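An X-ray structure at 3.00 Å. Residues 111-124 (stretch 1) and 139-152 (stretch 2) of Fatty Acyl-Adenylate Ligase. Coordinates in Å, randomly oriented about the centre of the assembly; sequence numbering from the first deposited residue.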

# COMPACT_ATOMS: atom_id res chain seq x y z
N GLN A 111 17.64 -8.33 9.90
CA GLN A 111 16.98 -8.48 8.61
C GLN A 111 17.80 -7.71 7.58
O GLN A 111 17.42 -7.63 6.41
CB GLN A 111 15.55 -7.94 8.65
CG GLN A 111 14.63 -8.58 9.69
CD GLN A 111 13.16 -8.55 9.26
OE1 GLN A 111 12.27 -8.19 10.04
NE2 GLN A 111 12.91 -8.95 8.01
N ARG A 112 18.92 -7.14 8.05
CA ARG A 112 19.77 -6.24 7.25
C ARG A 112 20.57 -6.97 6.15
O ARG A 112 21.10 -6.33 5.23
CB ARG A 112 20.71 -5.44 8.15
N ASP A 113 20.64 -8.29 6.26
CA ASP A 113 21.22 -9.14 5.22
C ASP A 113 20.17 -9.50 4.18
O ASP A 113 20.46 -9.59 2.98
CB ASP A 113 21.84 -10.41 5.82
CG ASP A 113 23.36 -10.35 5.85
OD1 ASP A 113 23.94 -10.45 6.95
OD2 ASP A 113 23.97 -10.21 4.76
N SER A 114 18.94 -9.72 4.66
CA SER A 114 17.77 -9.85 3.79
C SER A 114 17.68 -8.64 2.86
O SER A 114 17.44 -8.78 1.65
CB SER A 114 16.50 -9.97 4.64
OG SER A 114 15.33 -9.69 3.87
N TRP A 115 17.89 -7.46 3.43
CA TRP A 115 17.78 -6.19 2.71
C TRP A 115 18.73 -6.12 1.51
O TRP A 115 18.31 -5.80 0.40
CB TRP A 115 18.07 -5.03 3.66
CG TRP A 115 17.65 -3.68 3.13
CD1 TRP A 115 16.39 -3.17 3.11
CD2 TRP A 115 18.51 -2.67 2.58
NE1 TRP A 115 16.40 -1.90 2.57
CE2 TRP A 115 17.69 -1.57 2.24
CE3 TRP A 115 19.88 -2.58 2.34
CZ2 TRP A 115 18.20 -0.41 1.67
CZ3 TRP A 115 20.39 -1.43 1.77
CH2 TRP A 115 19.55 -0.36 1.44
N SER A 116 20.00 -6.41 1.75
CA SER A 116 21.01 -6.33 0.70
C SER A 116 20.73 -7.27 -0.48
O SER A 116 20.80 -6.85 -1.63
CB SER A 116 22.41 -6.55 1.27
OG SER A 116 22.84 -5.39 1.96
N ALA A 117 20.39 -8.52 -0.21
CA ALA A 117 19.92 -9.40 -1.28
C ALA A 117 18.83 -8.70 -2.10
O ALA A 117 18.93 -8.61 -3.33
CB ALA A 117 19.41 -10.73 -0.72
N LYS A 118 17.80 -8.19 -1.42
CA LYS A 118 16.73 -7.43 -2.07
C LYS A 118 17.29 -6.28 -2.90
O LYS A 118 16.98 -6.15 -4.08
CB LYS A 118 15.75 -6.88 -1.03
CG LYS A 118 14.60 -7.81 -0.69
CD LYS A 118 13.82 -7.31 0.52
CE LYS A 118 12.69 -8.27 0.89
NZ LYS A 118 11.73 -8.47 -0.24
N LEU A 119 18.11 -5.44 -2.26
CA LEU A 119 18.64 -4.24 -2.90
C LEU A 119 19.42 -4.52 -4.18
O LEU A 119 19.33 -3.76 -5.15
CB LEU A 119 19.52 -3.45 -1.93
CG LEU A 119 20.35 -2.33 -2.56
CD1 LEU A 119 19.47 -1.29 -3.25
CD2 LEU A 119 21.25 -1.67 -1.53
N GLN A 120 20.19 -5.60 -4.20
CA GLN A 120 21.00 -5.89 -5.36
C GLN A 120 20.14 -6.27 -6.55
O GLN A 120 20.49 -6.00 -7.70
CB GLN A 120 22.03 -6.98 -5.06
CG GLN A 120 22.63 -6.84 -3.69
CD GLN A 120 24.13 -6.74 -3.74
OE1 GLN A 120 24.81 -6.91 -2.72
NE2 GLN A 120 24.66 -6.44 -4.92
N GLY A 121 19.00 -6.90 -6.26
CA GLY A 121 18.08 -7.30 -7.31
C GLY A 121 17.34 -6.10 -7.87
O GLY A 121 17.04 -6.03 -9.07
N LEU A 122 17.04 -5.15 -6.99
CA LEU A 122 16.43 -3.90 -7.40
C LEU A 122 17.35 -3.22 -8.41
O LEU A 122 16.89 -2.70 -9.44
CB LEU A 122 16.23 -3.01 -6.17
CG LEU A 122 15.57 -1.63 -6.29
CD1 LEU A 122 16.23 -0.69 -7.32
CD2 LEU A 122 14.09 -1.76 -6.55
N LEU A 123 18.65 -3.24 -8.13
CA LEU A 123 19.65 -2.60 -8.98
C LEU A 123 19.81 -3.32 -10.31
O LEU A 123 19.98 -2.68 -11.36
CB LEU A 123 20.99 -2.53 -8.25
CG LEU A 123 21.20 -1.32 -7.34
CD1 LEU A 123 19.87 -0.72 -6.94
CD2 LEU A 123 22.02 -1.69 -6.12
N ALA A 124 19.76 -4.64 -10.28
CA ALA A 124 19.88 -5.40 -11.52
C ALA A 124 18.69 -5.10 -12.42
O ALA A 124 18.82 -5.14 -13.64
CB ALA A 124 19.96 -6.87 -11.23
N PRO A 139 26.50 3.65 5.51
CA PRO A 139 27.38 2.47 5.55
C PRO A 139 26.77 1.30 4.78
O PRO A 139 27.32 0.87 3.76
CB PRO A 139 27.44 2.15 7.05
CG PRO A 139 27.22 3.46 7.71
CD PRO A 139 26.24 4.19 6.85
N LEU A 140 25.63 0.82 5.26
CA LEU A 140 24.93 -0.30 4.63
C LEU A 140 24.92 -0.21 3.10
O LEU A 140 25.23 -1.19 2.41
CB LEU A 140 23.50 -0.38 5.16
CG LEU A 140 22.87 -1.77 5.11
CD1 LEU A 140 23.85 -2.80 5.63
CD2 LEU A 140 21.59 -1.78 5.93
N VAL A 141 24.56 0.97 2.58
CA VAL A 141 24.50 1.16 1.14
C VAL A 141 25.85 0.81 0.53
O VAL A 141 25.94 -0.03 -0.36
CB VAL A 141 24.13 2.62 0.74
CG1 VAL A 141 24.10 2.76 -0.78
CG2 VAL A 141 22.79 3.03 1.33
N ASN A 142 26.91 1.46 1.02
CA ASN A 142 28.24 1.21 0.48
C ASN A 142 28.63 -0.25 0.57
O ASN A 142 29.22 -0.81 -0.36
CB ASN A 142 29.28 2.10 1.17
CG ASN A 142 29.30 3.51 0.62
OD1 ASN A 142 30.22 3.89 -0.11
ND2 ASN A 142 28.28 4.29 0.95
N ALA A 143 28.29 -0.88 1.68
CA ALA A 143 28.61 -2.28 1.89
C ALA A 143 27.84 -3.20 0.93
O ALA A 143 28.28 -4.32 0.65
CB ALA A 143 28.34 -2.66 3.34
N ALA A 144 26.72 -2.72 0.41
CA ALA A 144 25.85 -3.52 -0.46
C ALA A 144 26.05 -3.26 -1.97
O ALA A 144 25.89 -4.16 -2.79
CB ALA A 144 24.40 -3.33 -0.07
N THR A 145 26.39 -2.02 -2.32
CA THR A 145 26.67 -1.67 -3.70
C THR A 145 28.12 -2.01 -4.01
O THR A 145 28.69 -1.56 -5.00
CB THR A 145 26.44 -0.19 -3.96
OG1 THR A 145 27.35 0.58 -3.16
CG2 THR A 145 25.03 0.19 -3.60
N HIS A 146 28.71 -2.80 -3.11
CA HIS A 146 30.09 -3.27 -3.21
C HIS A 146 30.50 -3.66 -4.64
O HIS A 146 31.63 -3.42 -5.05
CB HIS A 146 30.26 -4.46 -2.25
CG HIS A 146 31.65 -4.65 -1.74
ND1 HIS A 146 32.43 -3.61 -1.30
CD2 HIS A 146 32.40 -5.78 -1.58
CE1 HIS A 146 33.61 -4.08 -0.90
NE2 HIS A 146 33.61 -5.39 -1.06
N ASP A 147 29.57 -4.27 -5.39
CA ASP A 147 29.89 -4.79 -6.72
C ASP A 147 29.13 -4.11 -7.85
O ASP A 147 29.01 -4.65 -8.95
CB ASP A 147 29.67 -6.30 -6.76
CG ASP A 147 30.53 -7.03 -5.76
OD1 ASP A 147 31.54 -7.65 -6.18
OD2 ASP A 147 30.22 -6.98 -4.54
N ASN A 148 28.60 -2.92 -7.57
CA ASN A 148 28.09 -2.03 -8.60
C ASN A 148 28.97 -0.79 -8.67
O ASN A 148 28.75 0.18 -7.95
CB ASN A 148 26.64 -1.63 -8.33
CG ASN A 148 25.67 -2.77 -8.54
OD1 ASN A 148 25.05 -2.88 -9.60
ND2 ASN A 148 25.54 -3.63 -7.53
N PRO A 149 30.00 -0.83 -9.54
CA PRO A 149 30.95 0.29 -9.65
C PRO A 149 30.29 1.49 -10.31
O PRO A 149 30.54 2.64 -9.93
CB PRO A 149 32.05 -0.28 -10.56
CG PRO A 149 31.82 -1.78 -10.58
CD PRO A 149 30.35 -1.95 -10.42
N GLU A 150 29.43 1.21 -11.29
CA GLU A 150 28.77 2.24 -12.09
C GLU A 150 27.71 3.01 -11.31
O GLU A 150 26.89 3.72 -11.90
CB GLU A 150 28.13 1.61 -13.34
CG GLU A 150 26.85 0.84 -13.06
CD GLU A 150 27.00 -0.12 -11.89
OE1 GLU A 150 26.30 0.06 -10.87
OE2 GLU A 150 27.84 -1.06 -11.99
N LEU A 151 27.72 2.88 -9.99
CA LEU A 151 26.71 3.54 -9.17
C LEU A 151 27.34 4.61 -8.29
O LEU A 151 28.18 4.31 -7.46
CB LEU A 151 25.98 2.50 -8.32
CG LEU A 151 24.85 3.03 -7.42
CD1 LEU A 151 23.79 3.73 -8.25
CD2 LEU A 151 24.24 1.91 -6.58
N HIS A 152 26.93 5.86 -8.49
CA HIS A 152 27.27 6.92 -7.54
C HIS A 152 26.45 6.66 -6.28
O HIS A 152 25.26 6.38 -6.35
CB HIS A 152 26.85 8.30 -8.05
CG HIS A 152 27.62 8.78 -9.24
ND1 HIS A 152 27.26 8.47 -10.54
CD2 HIS A 152 28.70 9.60 -9.34
CE1 HIS A 152 28.10 9.06 -11.38
NE2 HIS A 152 28.98 9.75 -10.68

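Stretch 1 is helical for nearly its whole length. Stretch 2 opens with the last turns of a helix, and Thr145 is the first residue after it to leave helical phi/psi. The two helix axes cross at -58° and come within 10.4 Å. The backbones are nearest where the CA atoms of Ser116 and Ala144 lie 5.7 Å apart. Farther along they diverge: the CA atoms of Leu123 and Asn148 are 8.5 Å apart. Beyond the helix, a type I beta turn runs from Asn148 to Leu151.

The close approach is made with small side chains. Ser116 OG lies 3.3 Å from Ala144 CB, and both CA-to-CB bonds point toward the opposing stretch. Leu119 adds an apolar contact to the same methyl, with Leu119 CD2 3.8 Å from Ala144 CB. Ala144 is buried and has the largest area covered by the other stretch.

Earlier in both stretches, Leu140 packs on Trp115, with Leu140 CD2 4.1 Å from Trp115 CE3. The methyl meets the ring obliquely. Leu140 CD2 is also 4.4 Å from Arg112 CB, the last atom modelled in that side chain.

At the other end, Leu123 CD2 meets three residues of stretch 2, all on one side of it. Leu123 CD2 is 4.3 Å from Leu151 CD2, 4.4 Å from Thr145 CG2 and 4.3 Å from Asn148 ND2. Thr145 OG1 is engaged within its own stretch, donating a hydrogen bond to Val141 O at 3.2 Å.

Gln120 brings the end of its side chain nearer to stretch 2, but without a hydrogen bond. Gln120 OE1 is 3.0 Å from Ala144 O, and both atoms are acceptors, so the pair cannot bond. Gln120 NE2 is 3.4 Å from Ala144 O, at a poor angle. No hydrogen bond joins the stretches among the modelled atoms.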